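PDB 3SYJ: adhesion and penetration protein autotransporter from Haemophilus influenzae, which promotes adherence to and invasion of host cells, self-associates in bacterial aggregation, and is probably a serine protease, seen here as its secreted passenger domain. Local coordinates for residues 54-59 with 79-84; 49-54 with 152-157. One frame throughout, in Å; residues are numbered along the deposited sequence.

Interaction 1 of 2, residues 54-59 with 79-84; sequences VSRNGV and DVDFGA
Arg-56 lies across residues 81-84 and meets them with its backbone as well as its side chain. Its amide N donates a nearly straight hydrogen bond to Asp-81 O (2.9 Å, 172° at the hydrogen), and the same carbonyl receives a CA-H...O contact from Ser-55. Beyond that bond, CB of Arg-56 rests 3.2 Å from Asp-81 OD1, the two side chains crossing at about a right angle. CG of Arg-56 stands beside the backbone N (chi1 -78°), and further bends at chi2 and chi3 carry the chain to the Gly-83 and Ala-84 end. There the carbonyl carbon of Ala-84 sits over the centre of one guanidinium face, while NE and NH2 of Arg-56 both make weak hydrogen bonds to Gly-83 O, NH2 at 3.1 Å.

The CB of Phe-82 points away from residues 54-59, yet its ring comes back to them, CE1 3.9 Å from Ser-55 CA, and Ser-55 CB packs against Val-80 CB. Ser-55 opens a type I beta turn that closes at Gly-58. Asn-57 OD1 is gripped by two donors from opposite faces of its plane: Ser-55 OG at 2.7 Å and Val-59 N at 3.0 Å, the latter making an Asx turn.

Three waters bridge the segments. One accepts from Asn-57 N and donates to Asp-81 OD1 at 2.6 Å; the others join Val-54 O to Gly-83 N and, through a weak bond from ND2, Asn-57 to Asp-79 O. The salt bridge of Arg-56 NH1 is with Glu-17, its NE staying 6.0 Å from Asp-81 OD1. Every hydrogen-bonded link, direct or through water, has a backbone atom at one end at least, so the join within the protease domain depends on chain path as well as side chains.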
# COMPACT_ATOMS: atom_id res chain seq x y z
N VAL A 54 56.39 -15.44 -15.23
CA VAL A 54 57.69 -15.64 -14.60
C VAL A 54 57.69 -16.87 -13.71
O VAL A 54 56.76 -17.07 -12.90
CB VAL A 54 58.11 -14.41 -13.76
CG1 VAL A 54 59.44 -14.68 -13.05
CG2 VAL A 54 58.19 -13.17 -14.65
N SER A 55 58.71 -17.70 -13.84
CA SER A 55 58.77 -18.91 -13.04
C SER A 55 58.85 -18.54 -11.57
O SER A 55 59.42 -17.51 -11.21
CB SER A 55 59.95 -19.79 -13.45
OG SER A 55 61.17 -19.15 -13.17
N ARG A 56 58.28 -19.37 -10.71
CA ARG A 56 58.34 -19.18 -9.27
C ARG A 56 59.76 -18.95 -8.75
O ARG A 56 59.95 -18.22 -7.78
CB ARG A 56 57.75 -20.40 -8.57
CG ARG A 56 56.23 -20.45 -8.57
CD ARG A 56 55.71 -19.57 -7.46
NE ARG A 56 55.11 -18.37 -8.01
CZ ARG A 56 55.08 -17.19 -7.41
NH1 ARG A 56 55.66 -17.00 -6.23
NH2 ARG A 56 54.48 -16.17 -8.02
N ASN A 57 60.75 -19.58 -9.37
CA ASN A 57 62.12 -19.42 -8.89
C ASN A 57 62.82 -18.20 -9.46
O ASN A 57 64.00 -17.97 -9.19
CB ASN A 57 62.95 -20.68 -9.16
CG ASN A 57 63.14 -20.94 -10.63
OD1 ASN A 57 63.03 -20.03 -11.45
ND2 ASN A 57 63.41 -22.19 -10.98
N GLY A 58 62.09 -17.42 -10.25
CA GLY A 58 62.57 -16.14 -10.72
C GLY A 58 63.63 -16.15 -11.81
O GLY A 58 64.02 -15.09 -12.29
N VAL A 59 64.10 -17.32 -12.22
CA VAL A 59 65.20 -17.32 -13.18
C VAL A 59 64.76 -17.44 -14.65
O VAL A 59 65.61 -17.43 -15.54
CB VAL A 59 66.26 -18.39 -12.87
CG1 VAL A 59 66.77 -18.24 -11.45
CG2 VAL A 59 65.69 -19.78 -13.09
N ASP A 79 63.92 -27.73 -14.17
CA ASP A 79 62.48 -27.57 -14.29
C ASP A 79 62.01 -26.21 -13.77
O ASP A 79 62.76 -25.51 -13.08
CB ASP A 79 61.75 -28.70 -13.56
CG ASP A 79 62.26 -28.89 -12.14
OD1 ASP A 79 62.30 -27.90 -11.38
OD2 ASP A 79 62.61 -30.04 -11.79
N VAL A 80 60.78 -25.85 -14.12
CA VAL A 80 60.20 -24.60 -13.63
C VAL A 80 58.76 -24.85 -13.22
O VAL A 80 58.16 -25.84 -13.61
CB VAL A 80 60.24 -23.48 -14.70
CG1 VAL A 80 61.68 -23.01 -14.93
CG2 VAL A 80 59.62 -23.96 -16.01
N ASP A 81 58.21 -23.94 -12.42
CA ASP A 81 56.78 -24.00 -12.14
C ASP A 81 56.20 -22.60 -12.06
O ASP A 81 56.94 -21.62 -12.00
CB ASP A 81 56.47 -24.82 -10.87
CG ASP A 81 57.14 -24.27 -9.63
OD1 ASP A 81 57.98 -23.36 -9.75
OD2 ASP A 81 56.82 -24.77 -8.53
N PHE A 82 54.88 -22.50 -12.05
CA PHE A 82 54.20 -21.22 -12.20
C PHE A 82 53.01 -21.14 -11.27
O PHE A 82 52.59 -22.13 -10.69
CB PHE A 82 53.72 -21.04 -13.64
CG PHE A 82 54.82 -21.15 -14.66
CD1 PHE A 82 55.56 -20.03 -15.02
CD2 PHE A 82 55.11 -22.36 -15.26
CE1 PHE A 82 56.57 -20.13 -15.96
CE2 PHE A 82 56.12 -22.47 -16.19
CZ PHE A 82 56.85 -21.34 -16.55
N GLY A 83 52.46 -19.93 -11.13
CA GLY A 83 51.26 -19.74 -10.33
C GLY A 83 51.48 -18.79 -9.18
O GLY A 83 52.20 -17.80 -9.30
N ALA A 84 50.84 -19.10 -8.06
CA ALA A 84 50.93 -18.26 -6.88
C ALA A 84 51.84 -18.89 -5.83
O ALA A 84 52.13 -20.09 -5.89
CB ALA A 84 49.55 -18.00 -6.32
O HOH W 1 53.91 -17.92 -12.30
O HOH W 2 60.22 -22.41 -10.71
O HOH W 3 64.09 -24.74 -10.65

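Interaction 2 of 2, residues 49-54 with 152-157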
# COMPACT_ATOMS: atom_id res chain seq x y z
N ILE A 49 51.72 -5.17 -15.08
CA ILE A 49 52.15 -6.39 -15.76
C ILE A 49 51.60 -7.66 -15.09
O ILE A 49 51.34 -7.69 -13.89
CB ILE A 49 53.71 -6.43 -15.79
CG1 ILE A 49 54.23 -7.50 -16.74
CG2 ILE A 49 54.28 -6.62 -14.38
CD1 ILE A 49 55.74 -7.48 -16.89
N ASP A 50 51.41 -8.72 -15.87
CA ASP A 50 51.00 -10.00 -15.32
C ASP A 50 52.27 -10.81 -15.14
O ASP A 50 52.84 -11.28 -16.11
CB ASP A 50 50.04 -10.71 -16.28
CG ASP A 50 49.46 -12.00 -15.71
OD1 ASP A 50 50.06 -12.63 -14.82
OD2 ASP A 50 48.37 -12.40 -16.19
N PHE A 51 52.72 -10.94 -13.89
CA PHE A 51 53.98 -11.63 -13.62
C PHE A 51 53.84 -13.16 -13.61
O PHE A 51 54.81 -13.89 -13.38
CB PHE A 51 54.59 -11.15 -12.29
CG PHE A 51 55.45 -9.90 -12.40
CD1 PHE A 51 56.42 -9.79 -13.40
CD2 PHE A 51 55.32 -8.87 -11.48
CE1 PHE A 51 57.23 -8.67 -13.48
CE2 PHE A 51 56.13 -7.74 -11.56
CZ PHE A 51 57.08 -7.63 -12.57
N SER A 52 52.63 -13.67 -13.87
CA SER A 52 52.43 -15.12 -13.86
C SER A 52 53.29 -15.85 -14.92
O SER A 52 53.49 -17.06 -14.82
CB SER A 52 50.94 -15.47 -14.01
OG SER A 52 50.49 -15.26 -15.34
N VAL A 53 53.80 -15.12 -15.90
CA VAL A 53 54.67 -15.70 -16.93
C VAL A 53 56.10 -15.94 -16.42
O VAL A 53 56.92 -16.56 -17.11
CB VAL A 53 54.75 -14.81 -18.18
CG1 VAL A 53 53.35 -14.49 -18.68
CG2 VAL A 53 55.52 -13.53 -17.87
N VAL A 54 56.39 -15.44 -15.23
CA VAL A 54 57.69 -15.64 -14.60
C VAL A 54 57.69 -16.87 -13.71
O VAL A 54 56.76 -17.07 -12.90
CB VAL A 54 58.11 -14.41 -13.76
CG1 VAL A 54 59.44 -14.68 -13.05
CG2 VAL A 54 58.19 -13.17 -14.65
N VAL A 152 59.90 -2.87 -16.06
CA VAL A 152 59.98 -3.55 -14.76
C VAL A 152 60.89 -4.79 -14.80
O VAL A 152 61.21 -5.30 -15.88
CB VAL A 152 58.59 -3.99 -14.26
CG1 VAL A 152 57.66 -2.79 -14.15
CG2 VAL A 152 57.99 -5.03 -15.19
N ARG A 153 61.30 -5.26 -13.63
CA ARG A 153 62.08 -6.50 -13.51
C ARG A 153 61.68 -7.26 -12.25
O ARG A 153 60.98 -6.74 -11.38
CB ARG A 153 63.60 -6.24 -13.51
CG ARG A 153 64.15 -5.59 -12.23
CD ARG A 153 65.65 -5.86 -12.05
NE ARG A 153 65.91 -7.29 -11.90
CZ ARG A 153 65.90 -7.95 -10.74
NH1 ARG A 153 65.67 -7.30 -9.60
NH2 ARG A 153 66.13 -9.26 -10.71
N ILE A 154 62.12 -8.50 -12.15
CA ILE A 154 61.69 -9.35 -11.06
C ILE A 154 62.68 -10.48 -10.91
O ILE A 154 63.20 -10.97 -11.91
CB ILE A 154 60.28 -9.91 -11.34
CG1 ILE A 154 59.83 -10.84 -10.20
CG2 ILE A 154 60.25 -10.61 -12.69
CD1 ILE A 154 58.41 -11.35 -10.34
N GLY A 155 62.96 -10.89 -9.68
CA GLY A 155 63.91 -11.97 -9.46
C GLY A 155 63.96 -12.47 -8.03
O GLY A 155 63.32 -11.92 -7.14
N SER A 156 64.75 -13.52 -7.80
CA SER A 156 64.87 -14.07 -6.46
C SER A 156 66.32 -14.10 -5.97
O SER A 156 66.64 -14.82 -5.03
CB SER A 156 64.26 -15.47 -6.41
OG SER A 156 65.04 -16.38 -7.16
N GLY A 157 67.18 -13.33 -6.61
CA GLY A 157 68.57 -13.26 -6.18
C GLY A 157 68.73 -12.75 -4.76
O GLY A 157 67.79 -12.24 -4.16
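Residues 49-54 pass over strand 151-155 without pairing with it, the CA atoms of Ile-49 and Val-152 being 8.4 Å apart; no hydrogen bond crosses between the two, and the contact is almost wholly apolar side chain. Phe-51 and Ile-154 bury the most area here and slide past each other in opposite directions. CG1 of Ile-154 is anti to the backbone N (chi1 178°), and its continuation, CD1, lies over one face of the Phe-51 ring, displaced toward the rim. This is a CH-pi contact, 4.0 Å from CD1 to the ring centroid and 15° off the normal. The other branch of Ile-154, CG2, touches the ring at CE1 (3.7 Å) and meets CG2 of Val-54 tip to tip at 3.8 Å.

The opposite face of the Phe-51 ring is taken by Ile-49, whose CG2 stands over the ring centre, so the aromatic group is sandwiched between two isoleucines. Ile-49 also extends CD1 to CG2 of Val-152, 3.7 Å away, and that same methyl touches CZ of Phe-51. One branch of Val-152 thus meets both Ile-49 and Phe-51.

Within 49-54, Asp-50 OD1 accepts from Ser-52 N (2.9 Å), forming an Asx turn, and from Ser-52 OG.

Strand 151-155 belongs to an antiparallel sheet of the protease domain, between strands 179-182 and 221-226, consistent with the chymotrypsin-like two-barrel fold of the PA clan. Phe-223 of strand 221-226 and Trp-232 of strand 231-238 extend the apolar cluster around Ile-49 and Val-152. Helix 9-17 adds Phe-15 against Phe-51 and Val-152, and Ala-16 against Ile-154.

The two contacts lie side by side in the N-terminal protease domain, their centres 9 Å apart, and share Val-54 within the loop that joins strands 38-42 and 61-64. Along the chain, 49-54 and 54-59 come first, then 79-84 and finally 152-157, so interaction 1 falls within the span closed by interaction 2. They touch directly: Asn-57 O probably accepts a hydrogen bond from Ser-156 OG, and the Phe-82 ring packs on the carbonyls of Ser-52 and Val-53. The loop thus bridges residues 79-84, which begin on the short strand 79-80, and the sheet containing strand 151-155. The side chains of Arg-153 and Asn-57 are about 9 and 11 Å from that of Ser-218, the probable catalytic serine.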